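Local structure of methylocystis parvus OBBP MbnE (Methylocystis parvus OBBP, 5ICQ) at residues 362-367 against 403-408; 388-393 against 531-536; 393-398 against 561-566. The protein probably binds the copper-chelating peptide methanobactin in the periplasm, as a solute-binding protein of the methanobactin transport machinery. All coordinates share one frame; numbering follows the deposited sequence.

How the contacts relate
From the N terminus, the chain leaves strand 361-362 through 362-367, passes helix 381-387, and then runs through 388-393 and 393-398 into helix 396-399. It comes back on itself at 403-408, where contact 1 closes the shortest of the three loops. Contacts 2 and 3 start inside that loop, share Ala-393, and close much later, on the start of helix 532-543 and the last turn of helix 547-563, which follow each other in the chain. All three cross and none nests. Contact 3 touches both others: Trp-403 packs on Glu-397 and Ile-398, and Ile-534 on Leu-561 and Tyr-566.

Contact 1 (362-367 against 403-408); sequences RTKSFF and WRPPVS
Two loops of the family 5 solute-binding fold meet where Pro-405, on the way from helix 396-399 to helix 415-427, packs against Arg-362, Thr-363 and Lys-364 at the end of strand 361-362. Pro-405 CB lies over one face of the Arg-362 guanidinium, nearer its border than its middle and 3.4 Å from NH1. In the arginine, a chi1 of -167° turns CG away from the main-chain nitrogen, and the bend at chi2 (76°) then carries the chain past the proline in the opposite direction. At the guanidinium edge two waters lie in plane, each linking NH1 to Pro-406 O; the closer one is 2.8 Å from Arg-362 NH1. The other arms of the group reach back into the sheet: NH2 bonds to Pro-569 O and NE weakly to Leu-570 O, on strand 567-572, the antiparallel partner of 361-362. A leucine here would probably leave Pro-569 O without this donor and cut the water link to Pro-406 O.

Further along the proline ring, CG of Pro-405 stands 3.5 Å from Thr-363 O, a buried carbonyl with no polar partner in the model. The Lys-364 side chain crosses the same ring at about a right angle, its CG 3.8 Å from Pro-405 CD, and then lies beside Arg-404, pointing the same way. Lys-364 O meets the edge of the Trp-403 indole near its plane, 3.8 Å from CZ3. A water 2.7 Å from Lys-364 O also bonds weakly to Trp-403 O. Beyond Lys-364 the loop bends in an ST turn: Ser-365 OG accepts from Phe-367 N at 2.9 Å with an N-H...O angle of 162°, and it also bonds to Asp-558 of helix 547-563.

Contact 2 (388-393 against 531-536); sequences APWPDA and SPAIDG
Trp-390 lays one face of its indole on the first turn of helix 532-543. Ala-533 CA makes a CH-pi contact with that face, 4.0 Å from the centroid of the five-membered ring and 19° off its normal. The methyl of the same alanine touches the root of the indole, CB lying 3.7 Å from Trp-390 CG. At the far end of the indole, CZ3 of Trp-390 comes to 3.5 Å from Pro-532 CB, the two side chains meeting at a slant, while Pro-532 O lies over the same face as Ala-533 CA, close to CH2 and CZ2. Pro-389 CB approaches the opposite face near its border, so the indole has the helix on one side and its own neighbour in the chain on the other. Nearby, Ala-393 CB meets Ala-533 CB at 3.5 Å, a little tighter than usual for two methyls. Gly-536 brings only its CA near the ring; a CB there would fall 2.9 Å from Trp-390 CZ2, a clash.

The next layer fixes both sides. Trp-390 and Ala-393 are the ends of a type I beta turn, closed by Ala-393 N to Trp-390 O, which directs both side chains at the helix. With CG anti to the carbonyl carbon (chi1 -40°), the indole lies along the first helical turn, from Ala-533 to Pro-532. Across from it, Ser-531 is the N-cap: its OG takes the N-H of Ile-534 at 3.1 Å and 165°, and more weakly that of Ala-533. Pro-532 O, under the indole, is also the acceptor for Gly-536 N.

Further out, Asp-535 OD2 bonds to Ser-515 OG. Ile-534, pointing away from the tryptophan, packs on Val-560 and Leu-561, so helix 532-543 takes the 388-393 loop on one side and helix 547-563 on another, while the loop's end at Ala-393 also reaches Ser-563 of helix 547-563.

Contact 3 (393-398 against 561-566); sequences AVRAEI and LLSGFY. With SO4 (sulfate ion), chain D.
The Phe-565 ring has Leu-562 O over the centre of one face, while Arg-395 CD and Glu-397 OE2 come to its edge, near the ring plane; OE2 lies 3.8 Å from Phe-565 CZ. Here the N-terminal end of helix 396-399, with Arg-395 at the N-cap position, sits against the last turn of helix 547-563, which the chain leaves through the positive phi of Phe-565. Bends at chi2 and chi3 (68°) bring the Arg-395 guanidinium, turned 66° from the phenyl plane, to a sulfate that it holds at its edge. NE and NH2 share O2 (2.8 Å from NE), NH2 also binds O3, and Ala-396 N at the helix start gives its N-H to O4. The anion probably comes from the crystallisation liquor. Arg-395 NH1 has a salt bridge to Glu-340 and a long, purely charge-based one to Glu-397.

Next to these charged groups, Ile-398 CD1 reaches Leu-562 CB at 4.0 Å and also meets Phe-565 CZ. The same methyl lies 3.4 Å from Ser-563 OG, which bonds to Arg-559 O in its own helix and, across the contact, accepts the backbone N-H of Arg-395 at 3.0 Å and 159°.

Contact 1 (362-367 against 403-408)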
ATOM      1  N   ARG A 362      10.768  -5.824 -14.426  1.00 12.22           N
ATOM      2  CA  ARG A 362      10.840  -6.910 -13.450  1.00  8.32           C
ATOM      3  C   ARG A 362      10.945  -6.349 -12.037  1.00  9.48           C
ATOM      4  O   ARG A 362      11.678  -5.390 -11.792  1.00  8.66           O
ATOM      5  CB  ARG A 362      12.045  -7.811 -13.733  1.00  8.07           C
ATOM      6  CG  ARG A 362      12.020  -9.148 -12.955  1.00  8.62           C
ATOM      7  CD  ARG A 362      11.004 -10.138 -13.592  1.00  8.34           C
ATOM      8  NE  ARG A 362      10.749 -11.304 -12.740  1.00  8.55           N
ATOM      9  CZ  ARG A 362      11.456 -12.437 -12.776  1.00 10.08           C
ATOM     10  NH1 ARG A 362      12.459 -12.579 -13.636  1.00 11.07           N
ATOM     11  NH2 ARG A 362      11.156 -13.429 -11.946  1.00  9.14           N
ATOM     12  N   THR A 363      10.198  -6.948 -11.105  1.00  9.47           N
ATOM     13  CA  THR A 363      10.359  -6.633  -9.689  1.00  9.96           C
ATOM     14  C   THR A 363      11.565  -7.376  -9.114  1.00 12.01           C
ATOM     15  O   THR A 363      11.657  -8.608  -9.214  1.00  9.83           O
ATOM     16  CB  THR A 363       9.086  -6.988  -8.924  1.00  9.07           C
ATOM     17  OG1 THR A 363       7.999  -6.224  -9.464  1.00 10.13           O
ATOM     18  CG2 THR A 363       9.246  -6.653  -7.432  1.00 10.19           C
ATOM     19  N   LYS A 364      12.498  -6.628  -8.518  1.00  9.41           N
ATOM     20  CA  LYS A 364      13.765  -7.202  -8.069  1.00  8.95           C
ATOM     21  C   LYS A 364      13.941  -7.172  -6.562  1.00 13.54           C
ATOM     22  O   LYS A 364      14.968  -7.648  -6.068  1.00 13.52           O
ATOM     23  CB  LYS A 364      14.943  -6.466  -8.735  1.00 12.87           C
ATOM     24  CG  LYS A 364      14.853  -6.440 -10.249  1.00 19.72           C
ATOM     25  CD  LYS A 364      16.199  -6.159 -10.912  1.00 29.65           C
ATOM     26  CE  LYS A 364      16.580  -4.699 -10.836  1.00 39.59           C
ATOM     27  NZ  LYS A 364      17.697  -4.390 -11.783  1.00 42.15           N
ATOM     28  N   SER A 365      12.976  -6.637  -5.822  1.00  7.62           N
ATOM     29  CA  SER A 365      13.145  -6.381  -4.401  1.00 10.58           C
ATOM     30  C   SER A 365      11.759  -6.265  -3.792  1.00  7.00           C
ATOM     31  O   SER A 365      10.793  -5.947  -4.492  1.00  8.50           O
ATOM     32  CB  SER A 365      13.965  -5.095  -4.177  1.00 12.91           C
ATOM     33  OG  SER A 365      13.806  -4.584  -2.865  1.00 10.87           O
ATOM     34  N   PHE A 366      11.663  -6.550  -2.493  1.00  8.29           N
ATOM     35  CA  PHE A 366      10.407  -6.284  -1.799  1.00  8.98           C
ATOM     36  C   PHE A 366      10.165  -4.799  -1.580  1.00 10.80           C
ATOM     37  O   PHE A 366       9.049  -4.424  -1.218  1.00 11.03           O
ATOM     38  CB  PHE A 366      10.364  -7.034  -0.461  1.00  7.11           C
ATOM     39  CG  PHE A 366      10.105  -8.497  -0.626  1.00  6.10           C
ATOM     40  CD1 PHE A 366      11.150  -9.381  -0.839  1.00  9.68           C
ATOM     41  CD2 PHE A 366       8.796  -8.974  -0.652  1.00  9.37           C
ATOM     42  CE1 PHE A 366      10.896 -10.746  -1.047  1.00  9.77           C
ATOM     43  CE2 PHE A 366       8.540 -10.319  -0.839  1.00 11.81           C
ATOM     44  CZ  PHE A 366       9.590 -11.205  -1.033  1.00 11.26           C
ATOM     45  N   PHE A 367      11.171  -3.955  -1.803  1.00 12.24           N
ATOM     46  CA  PHE A 367      11.029  -2.500  -1.713  1.00 11.90           C
ATOM     47  C   PHE A 367      11.727  -1.886  -2.923  1.00 12.59           C
ATOM     48  O   PHE A 367      12.655  -1.091  -2.806  1.00 14.68           O
ATOM     49  CB  PHE A 367      11.596  -1.979  -0.388  1.00  7.69           C
ATOM     50  CG  PHE A 367      10.963  -2.615   0.804  1.00 11.86           C
ATOM     51  CD1 PHE A 367       9.804  -2.085   1.355  1.00 11.99           C
ATOM     52  CD2 PHE A 367      11.490  -3.780   1.343  1.00 13.41           C
ATOM     53  CE1 PHE A 367       9.200  -2.692   2.434  1.00 15.19           C
ATOM     54  CE2 PHE A 367      10.890  -4.392   2.426  1.00 11.98           C
ATOM     55  CZ  PHE A 367       9.742  -3.849   2.969  1.00 14.32           C
ATOM     56  N   TRP A 403      22.821  -9.943  -7.028  1.00 17.10           N
ATOM     57  CA  TRP A 403      21.719 -10.795  -7.449  1.00 14.30           C
ATOM     58  C   TRP A 403      20.593  -9.986  -8.086  1.00 19.09           C
ATOM     59  O   TRP A 403      20.300  -8.858  -7.681  1.00 15.90           O
ATOM     60  CB  TRP A 403      21.167 -11.588  -6.256  1.00 13.06           C
ATOM     61  CG  TRP A 403      20.036 -12.503  -6.632  1.00 10.15           C
ATOM     62  CD1 TRP A 403      20.139 -13.793  -7.096  1.00 10.85           C
ATOM     63  CD2 TRP A 403      18.634 -12.200  -6.596  1.00  9.96           C
ATOM     64  NE1 TRP A 403      18.881 -14.310  -7.338  1.00 12.11           N
ATOM     65  CE2 TRP A 403      17.943 -13.353  -7.041  1.00 13.16           C
ATOM     66  CE3 TRP A 403      17.891 -11.072  -6.220  1.00 14.78           C
ATOM     67  CZ2 TRP A 403      16.551 -13.406  -7.121  1.00  9.97           C
ATOM     68  CZ3 TRP A 403      16.506 -11.130  -6.297  1.00 12.81           C
ATOM     69  CH2 TRP A 403      15.853 -12.286  -6.750  1.00 13.28           C
ATOM     70  N   ARG A 404      19.950 -10.591  -9.082  1.00 18.19           N
ATOM     71  CA  ARG A 404      18.717 -10.115  -9.688  1.00 14.44           C
ATOM     72  C   ARG A 404      17.917 -11.343 -10.087  1.00 12.76           C
ATOM     73  O   ARG A 404      18.508 -12.407 -10.311  1.00 11.27           O
ATOM     74  CB  ARG A 404      18.987  -9.248 -10.929  1.00 16.22           C
ATOM     75  CG  ARG A 404      19.642 -10.060 -12.053  1.00 18.33           C
ATOM     76  CD  ARG A 404      19.939  -9.250 -13.313  1.00 22.02           C
ATOM     77  NE  ARG A 404      20.640 -10.073 -14.299  1.00 19.98           N
ATOM     78  CZ  ARG A 404      21.037  -9.648 -15.495  1.00 21.86           C
ATOM     79  NH1 ARG A 404      20.799  -8.401 -15.870  1.00 21.98           N
ATOM     80  NH2 ARG A 404      21.668 -10.479 -16.316  1.00 22.43           N
ATOM     81  N   PRO A 405      16.592 -11.240 -10.199  1.00 15.80           N
ATOM     82  CA  PRO A 405      15.835 -12.325 -10.821  1.00 12.56           C
ATOM     83  C   PRO A 405      16.414 -12.610 -12.193  1.00 13.56           C
ATOM     84  O   PRO A 405      16.711 -11.672 -12.944  1.00 13.78           O
ATOM     85  CB  PRO A 405      14.406 -11.763 -10.916  1.00 15.67           C
ATOM     86  CG  PRO A 405      14.343 -10.718  -9.844  1.00 17.15           C
ATOM     87  CD  PRO A 405      15.722 -10.101  -9.850  1.00 12.75           C
ATOM     88  N   PRO A 406      16.655 -13.877 -12.522  1.00 14.36           N
ATOM     89  CA  PRO A 406      17.363 -14.200 -13.761  1.00 18.57           C
ATOM     90  C   PRO A 406      16.697 -13.579 -14.978  1.00 23.37           C
ATOM     91  O   PRO A 406      15.470 -13.512 -15.080  1.00 20.97           O
ATOM     92  CB  PRO A 406      17.313 -15.728 -13.799  1.00 20.02           C
ATOM     93  CG  PRO A 406      17.319 -16.109 -12.352  1.00 28.81           C
ATOM     94  CD  PRO A 406      16.492 -15.058 -11.656  1.00 24.86           C
ATOM     95  N   VAL A 407      17.531 -13.072 -15.874  1.00 18.67           N
ATOM     96  CA  VAL A 407      17.096 -12.496 -17.137  1.00 16.66           C
ATOM     97  C   VAL A 407      17.309 -13.540 -18.224  1.00 23.23           C
ATOM     98  O   VAL A 407      18.395 -14.122 -18.337  1.00 19.53           O
ATOM     99  CB  VAL A 407      17.864 -11.201 -17.452  1.00 22.88           C
ATOM    100  CG1 VAL A 407      17.388 -10.603 -18.768  1.00 20.14           C
ATOM    101  CG2 VAL A 407      17.699 -10.191 -16.314  1.00 21.97           C
ATOM    102  N   SER A 408      16.278 -13.789 -19.013  1.00 22.03           N
ATOM    103  CA  SER A 408      16.397 -14.750 -20.096  1.00 34.04           C
ATOM    104  C   SER A 408      16.789 -14.038 -21.386  1.00 32.75           C
ATOM    105  O   SER A 408      16.687 -12.816 -21.503  1.00 34.27           O
ATOM    106  CB  SER A 408      15.081 -15.494 -20.303  1.00 37.80           C
ATOM    107  OG  SER A 408      14.143 -14.624 -20.909  1.00 41.77           O
TER
HETATM  108  O   HOH W   1      13.897 -10.681 -15.515  1.00 15.64           O
HETATM  109  O   HOH W   2      13.521 -15.207 -13.886  1.00 19.12           O
HETATM  110  O   HOH W   3      17.666  -7.502  -5.913  1.00 25.30           O

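Contact 2 (388-393 against 531-536)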
ATOM      1  N   ALA A 388      24.704 -10.378  11.865  1.00 13.52           N
ATOM      2  CA  ALA A 388      25.705 -11.250  12.479  1.00 18.82           C
ATOM      3  C   ALA A 388      25.127 -12.448  13.228  1.00 16.56           C
ATOM      4  O   ALA A 388      25.717 -13.538  13.126  1.00 15.95           O
ATOM      5  CB  ALA A 388      26.613 -10.443  13.420  1.00 17.37           C
ATOM      6  N   PRO A 389      24.027 -12.339  13.985  1.00 16.67           N
ATOM      7  CA  PRO A 389      23.515 -13.525  14.691  1.00 16.56           C
ATOM      8  C   PRO A 389      22.957 -14.595  13.765  1.00 14.99           C
ATOM      9  O   PRO A 389      22.697 -15.710  14.236  1.00 12.99           O
ATOM     10  CB  PRO A 389      22.412 -12.952  15.592  1.00 15.98           C
ATOM     11  CG  PRO A 389      22.705 -11.459  15.673  1.00 21.23           C
ATOM     12  CD  PRO A 389      23.234 -11.139  14.311  1.00 15.29           C
ATOM     13  N   TRP A 390      22.800 -14.300  12.473  1.00  9.88           N
ATOM     14  CA  TRP A 390      22.100 -15.158  11.516  1.00 10.35           C
ATOM     15  C   TRP A 390      23.005 -15.466  10.325  1.00 12.93           C
ATOM     16  O   TRP A 390      22.715 -15.051   9.194  1.00 10.84           O
ATOM     17  CB  TRP A 390      20.825 -14.473  11.019  1.00 19.36           C
ATOM     18  CG  TRP A 390      20.092 -13.754  12.094  1.00 22.67           C
ATOM     19  CD1 TRP A 390      20.033 -12.400  12.303  1.00 21.71           C
ATOM     20  CD2 TRP A 390      19.329 -14.355  13.124  1.00 15.29           C
ATOM     21  NE1 TRP A 390      19.270 -12.130  13.414  1.00 30.43           N
ATOM     22  CE2 TRP A 390      18.823 -13.317  13.934  1.00 16.87           C
ATOM     23  CE3 TRP A 390      19.022 -15.675  13.445  1.00 14.08           C
ATOM     24  CZ2 TRP A 390      18.033 -13.561  15.043  1.00 26.90           C
ATOM     25  CZ3 TRP A 390      18.232 -15.914  14.551  1.00 22.28           C
ATOM     26  CH2 TRP A 390      17.748 -14.866  15.339  1.00 30.85           C
ATOM     27  N   PRO A 391      24.092 -16.218  10.530  1.00 13.74           N
ATOM     28  CA  PRO A 391      25.064 -16.399   9.438  1.00 16.40           C
ATOM     29  C   PRO A 391      24.533 -17.189   8.253  1.00 15.92           C
ATOM     30  O   PRO A 391      25.135 -17.116   7.177  1.00 19.47           O
ATOM     31  CB  PRO A 391      26.225 -17.139  10.118  1.00 20.39           C
ATOM     32  CG  PRO A 391      25.564 -17.872  11.253  1.00 19.19           C
ATOM     33  CD  PRO A 391      24.515 -16.927  11.756  1.00 13.04           C
ATOM     34  N   ASP A 392      23.441 -17.938   8.402  1.00 11.68           N
ATOM     35  CA  ASP A 392      22.897 -18.702   7.283  1.00 18.74           C
ATOM     36  C   ASP A 392      21.789 -17.971   6.536  1.00 17.26           C
ATOM     37  O   ASP A 392      21.246 -18.516   5.570  1.00 18.02           O
ATOM     38  CB  ASP A 392      22.361 -20.050   7.775  1.00 16.51           C
ATOM     39  CG  ASP A 392      23.403 -20.836   8.558  1.00 35.23           C
ATOM     40  OD1 ASP A 392      24.529 -20.991   8.044  1.00 36.64           O
ATOM     41  OD2 ASP A 392      23.103 -21.271   9.694  1.00 35.46           O
ATOM     42  N   ALA A 393      21.444 -16.754   6.946  1.00 11.69           N
ATOM     43  CA  ALA A 393      20.203 -16.161   6.460  1.00 13.02           C
ATOM     44  C   ALA A 393      20.315 -15.570   5.055  1.00 17.27           C
ATOM     45  O   ALA A 393      19.314 -15.533   4.341  1.00 15.31           O
ATOM     46  CB  ALA A 393      19.721 -15.078   7.428  1.00 11.17           C
ATOM     47  N   SER A 531      11.135 -18.103   9.944  1.00 11.36           N
ATOM     48  CA  SER A 531      12.587 -17.978  10.021  1.00 10.57           C
ATOM     49  C   SER A 531      12.944 -17.072  11.191  1.00 11.19           C
ATOM     50  O   SER A 531      12.449 -15.938  11.263  1.00  9.85           O
ATOM     51  CB  SER A 531      13.155 -17.389   8.723  1.00 14.86           C
ATOM     52  OG  SER A 531      14.419 -16.784   8.965  1.00 12.56           O
ATOM     53  N   PRO A 532      13.792 -17.517  12.118  1.00 11.45           N
ATOM     54  CA  PRO A 532      14.216 -16.602  13.189  1.00  8.66           C
ATOM     55  C   PRO A 532      14.899 -15.356  12.662  1.00  8.39           C
ATOM     56  O   PRO A 532      14.807 -14.301  13.299  1.00 11.68           O
ATOM     57  CB  PRO A 532      15.177 -17.458  14.032  1.00 16.62           C
ATOM     58  CG  PRO A 532      14.791 -18.881  13.733  1.00 20.30           C
ATOM     59  CD  PRO A 532      14.316 -18.882  12.293  1.00 12.23           C
ATOM     60  N   ALA A 533      15.595 -15.451  11.519  1.00 10.33           N
ATOM     61  CA  ALA A 533      16.270 -14.279  10.966  1.00 14.96           C
ATOM     62  C   ALA A 533      15.274 -13.276  10.394  1.00  9.38           C
ATOM     63  O   ALA A 533      15.471 -12.059  10.505  1.00  9.49           O
ATOM     64  CB  ALA A 533      17.272 -14.707   9.896  1.00 17.50           C
ATOM     65  N   ILE A 534      14.194 -13.751   9.769  1.00  8.86           N
ATOM     66  CA  ILE A 534      13.141 -12.820   9.360  1.00  9.93           C
ATOM     67  C   ILE A 534      12.559 -12.119  10.577  1.00 11.91           C
ATOM     68  O   ILE A 534      12.406 -10.889  10.599  1.00  8.78           O
ATOM     69  CB  ILE A 534      12.039 -13.551   8.573  1.00  8.38           C
ATOM     70  CG1 ILE A 534      12.558 -13.997   7.208  1.00 10.70           C
ATOM     71  CG2 ILE A 534      10.822 -12.644   8.418  1.00 10.37           C
ATOM     72  CD1 ILE A 534      11.515 -14.845   6.460  1.00 12.98           C
ATOM     73  N   ASP A 535      12.187 -12.904  11.595  1.00  9.87           N
ATOM     74  CA  ASP A 535      11.605 -12.327  12.802  1.00 14.84           C
ATOM     75  C   ASP A 535      12.559 -11.328  13.443  1.00 13.85           C
ATOM     76  O   ASP A 535      12.132 -10.277  13.938  1.00 11.24           O
ATOM     77  CB  ASP A 535      11.266 -13.437  13.805  1.00 15.85           C
ATOM     78  CG  ASP A 535      10.149 -14.365  13.322  1.00 23.87           C
ATOM     79  OD1 ASP A 535       9.538 -14.095  12.271  1.00 19.09           O
ATOM     80  OD2 ASP A 535       9.885 -15.374  14.010  1.00 22.70           O
ATOM     81  N   GLY A 536      13.855 -11.657  13.462  1.00 10.88           N
ATOM     82  CA  GLY A 536      14.833 -10.753  14.050  1.00 14.10           C
ATOM     83  C   GLY A 536      14.994  -9.459  13.269  1.00  8.62           C
ATOM     84  O   GLY A 536      15.152  -8.388  13.857  1.00  9.00           O
TER

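Contact 3 (393-398 against 561-566)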
ATOM      1  N   ALA A 393      21.444 -16.754   6.946  1.00 11.69           N
ATOM      2  CA  ALA A 393      20.203 -16.161   6.460  1.00 13.02           C
ATOM      3  C   ALA A 393      20.315 -15.570   5.055  1.00 17.27           C
ATOM      4  O   ALA A 393      19.314 -15.533   4.341  1.00 15.31           O
ATOM      5  CB  ALA A 393      19.721 -15.078   7.428  1.00 11.17           C
ATOM      6  N   VAL A 394      21.478 -15.076   4.636  1.00  9.68           N
ATOM      7  CA  VAL A 394      21.577 -14.329   3.381  1.00  9.73           C
ATOM      8  C   VAL A 394      22.583 -15.009   2.459  1.00 12.18           C
ATOM      9  O   VAL A 394      23.710 -15.291   2.870  1.00 13.23           O
ATOM     10  CB  VAL A 394      21.976 -12.861   3.629  1.00 12.97           C
ATOM     11  CG1 VAL A 394      22.097 -12.108   2.290  1.00  6.24           C
ATOM     12  CG2 VAL A 394      20.944 -12.179   4.535  1.00 10.22           C
ATOM     13  N   ARG A 395      22.181 -15.250   1.211  1.00 12.22           N
ATOM     14  CA  ARG A 395      23.098 -15.811   0.224  1.00  9.46           C
ATOM     15  C   ARG A 395      24.143 -14.773  -0.191  1.00 10.77           C
ATOM     16  O   ARG A 395      23.846 -13.576  -0.294  1.00 12.04           O
ATOM     17  CB  ARG A 395      22.321 -16.302  -1.002  1.00 15.05           C
ATOM     18  CG  ARG A 395      21.415 -17.521  -0.732  1.00 21.99           C
ATOM     19  CD  ARG A 395      21.467 -18.511  -1.901  1.00 29.25           C
ATOM     20  NE  ARG A 395      22.771 -19.164  -2.009  1.00 35.45           N
ATOM     21  CZ  ARG A 395      23.186 -19.844  -3.074  1.00 36.85           C
ATOM     22  NH1 ARG A 395      22.397 -19.961  -4.137  1.00 28.19           N
ATOM     23  NH2 ARG A 395      24.391 -20.408  -3.080  1.00 33.98           N
ATOM     24  N   ALA A 396      25.372 -15.241  -0.460  1.00 13.65           N
ATOM     25  CA  ALA A 396      26.459 -14.320  -0.801  1.00 14.49           C
ATOM     26  C   ALA A 396      26.099 -13.438  -1.991  1.00 13.12           C
ATOM     27  O   ALA A 396      26.435 -12.247  -2.009  1.00 12.79           O
ATOM     28  CB  ALA A 396      27.748 -15.097  -1.092  1.00 15.31           C
ATOM     29  N   GLU A 397      25.413 -14.005  -2.993  1.00 14.02           N
ATOM     30  CA  GLU A 397      25.050 -13.240  -4.187  1.00 12.24           C
ATOM     31  C   GLU A 397      24.153 -12.062  -3.823  1.00 16.28           C
ATOM     32  O   GLU A 397      24.246 -10.978  -4.414  1.00 15.59           O
ATOM     33  CB  GLU A 397      24.353 -14.162  -5.201  1.00 17.17           C
ATOM     34  CG  GLU A 397      23.074 -14.848  -4.652  1.00 18.36           C
ATOM     35  CD  GLU A 397      22.454 -15.887  -5.587  1.00 29.47           C
ATOM     36  OE1 GLU A 397      22.890 -16.019  -6.751  1.00 30.80           O
ATOM     37  OE2 GLU A 397      21.506 -16.572  -5.145  1.00 24.82           O
ATOM     38  N   ILE A 398      23.300 -12.245  -2.820  1.00 12.14           N
ATOM     39  CA  ILE A 398      22.411 -11.173  -2.387  1.00 10.76           C
ATOM     40  C   ILE A 398      23.111 -10.241  -1.400  1.00  8.47           C
ATOM     41  O   ILE A 398      22.896  -9.019  -1.420  1.00  9.77           O
ATOM     42  CB  ILE A 398      21.133 -11.811  -1.809  1.00  8.85           C
ATOM     43  CG1 ILE A 398      20.314 -12.395  -2.967  1.00  7.37           C
ATOM     44  CG2 ILE A 398      20.321 -10.789  -1.007  1.00 13.06           C
ATOM     45  CD1 ILE A 398      19.198 -13.332  -2.556  1.00 11.52           C
ATOM     46  N   LEU A 561      14.592 -11.776   3.165  1.00  9.58           N
ATOM     47  CA  LEU A 561      13.414 -12.243   2.433  1.00 10.42           C
ATOM     48  C   LEU A 561      13.799 -12.803   1.073  1.00  8.89           C
ATOM     49  O   LEU A 561      13.342 -13.885   0.683  1.00  8.47           O
ATOM     50  CB  LEU A 561      12.416 -11.101   2.256  1.00 10.49           C
ATOM     51  CG  LEU A 561      11.672 -10.607   3.495  1.00 12.81           C
ATOM     52  CD1 LEU A 561      10.691  -9.499   3.079  1.00  8.35           C
ATOM     53  CD2 LEU A 561      10.928 -11.771   4.163  1.00 11.20           C
ATOM     54  N   LEU A 562      14.605 -12.059   0.316  1.00  4.45           N
ATOM     55  CA  LEU A 562      14.973 -12.518  -1.022  1.00  6.28           C
ATOM     56  C   LEU A 562      15.751 -13.824  -0.960  1.00  7.99           C
ATOM     57  O   LEU A 562      15.592 -14.685  -1.834  1.00  6.43           O
ATOM     58  CB  LEU A 562      15.791 -11.444  -1.747  1.00  5.84           C
ATOM     59  CG  LEU A 562      15.013 -10.176  -2.102  1.00 10.42           C
ATOM     60  CD1 LEU A 562      15.971  -9.035  -2.539  1.00 10.37           C
ATOM     61  CD2 LEU A 562      14.026 -10.484  -3.225  1.00 11.19           C
ATOM     62  N   SER A 563      16.619 -13.976   0.052  1.00  8.64           N
ATOM     63  CA  SER A 563      17.469 -15.158   0.160  1.00  7.99           C
ATOM     64  C   SER A 563      16.689 -16.416   0.489  1.00  9.48           C
ATOM     65  O   SER A 563      17.244 -17.512   0.361  1.00  9.20           O
ATOM     66  CB  SER A 563      18.551 -14.953   1.223  1.00  9.71           C
ATOM     67  OG  SER A 563      19.484 -13.994   0.775  1.00 11.22           O
ATOM     68  N   GLY A 564      15.439 -16.287   0.922  1.00  8.58           N
ATOM     69  CA  GLY A 564      14.604 -17.450   1.141  1.00  7.96           C
ATOM     70  C   GLY A 564      13.913 -17.973  -0.097  1.00 12.09           C
ATOM     71  O   GLY A 564      13.422 -19.107  -0.084  1.00  7.90           O
ATOM     72  N   PHE A 565      13.869 -17.185  -1.173  1.00  6.28           N
ATOM     73  CA  PHE A 565      13.194 -17.595  -2.402  1.00  8.52           C
ATOM     74  C   PHE A 565      11.791 -18.113  -2.096  1.00  9.71           C
ATOM     75  O   PHE A 565      11.365 -19.170  -2.575  1.00  7.43           O
ATOM     76  CB  PHE A 565      14.040 -18.627  -3.159  1.00  6.80           C
ATOM     77  CG  PHE A 565      15.376 -18.075  -3.552  1.00  7.92           C
ATOM     78  CD1 PHE A 565      15.503 -17.322  -4.708  1.00 12.61           C
ATOM     79  CD2 PHE A 565      16.479 -18.204  -2.706  1.00 13.92           C
ATOM     80  CE1 PHE A 565      16.735 -16.751  -5.052  1.00 14.42           C
ATOM     81  CE2 PHE A 565      17.709 -17.640  -3.040  1.00 15.15           C
ATOM     82  CZ  PHE A 565      17.836 -16.913  -4.214  1.00 11.84           C
ATOM     83  N   TYR A 566      11.074 -17.347  -1.267  1.00  7.24           N
ATOM     84  CA  TYR A 566       9.692 -17.681  -0.949  1.00  7.58           C
ATOM     85  C   TYR A 566       8.763 -17.374  -2.105  1.00  5.57           C
ATOM     86  O   TYR A 566       7.664 -17.943  -2.181  1.00  7.44           O
ATOM     87  CB  TYR A 566       9.231 -16.915   0.292  1.00  7.89           C
ATOM     88  CG  TYR A 566      10.091 -17.200   1.501  1.00  9.99           C
ATOM     89  CD1 TYR A 566      10.023 -18.427   2.152  1.00 11.29           C
ATOM     90  CD2 TYR A 566      10.979 -16.242   1.984  1.00 11.50           C
ATOM     91  CE1 TYR A 566      10.828 -18.699   3.268  1.00 15.24           C
ATOM     92  CE2 TYR A 566      11.781 -16.505   3.093  1.00 13.07           C
ATOM     93  CZ  TYR A 566      11.702 -17.731   3.719  1.00 15.49           C
ATOM     94  OH  TYR A 566      12.494 -17.959   4.813  1.00 17.53           O
TER
HETATM   95  S   SO4 D 703      26.023 -19.052  -0.270  1.00 37.29           S
HETATM   96  O1  SO4 D 703      27.133 -19.845   0.250  1.00 44.45           O
HETATM   97  O2  SO4 D 703      24.782 -19.813  -0.153  1.00 46.31           O
HETATM   98  O3  SO4 D 703      26.280 -18.729  -1.671  1.00 45.37           O
HETATM   99  O4  SO4 D 703      25.932 -17.827   0.514  1.00 30.87           O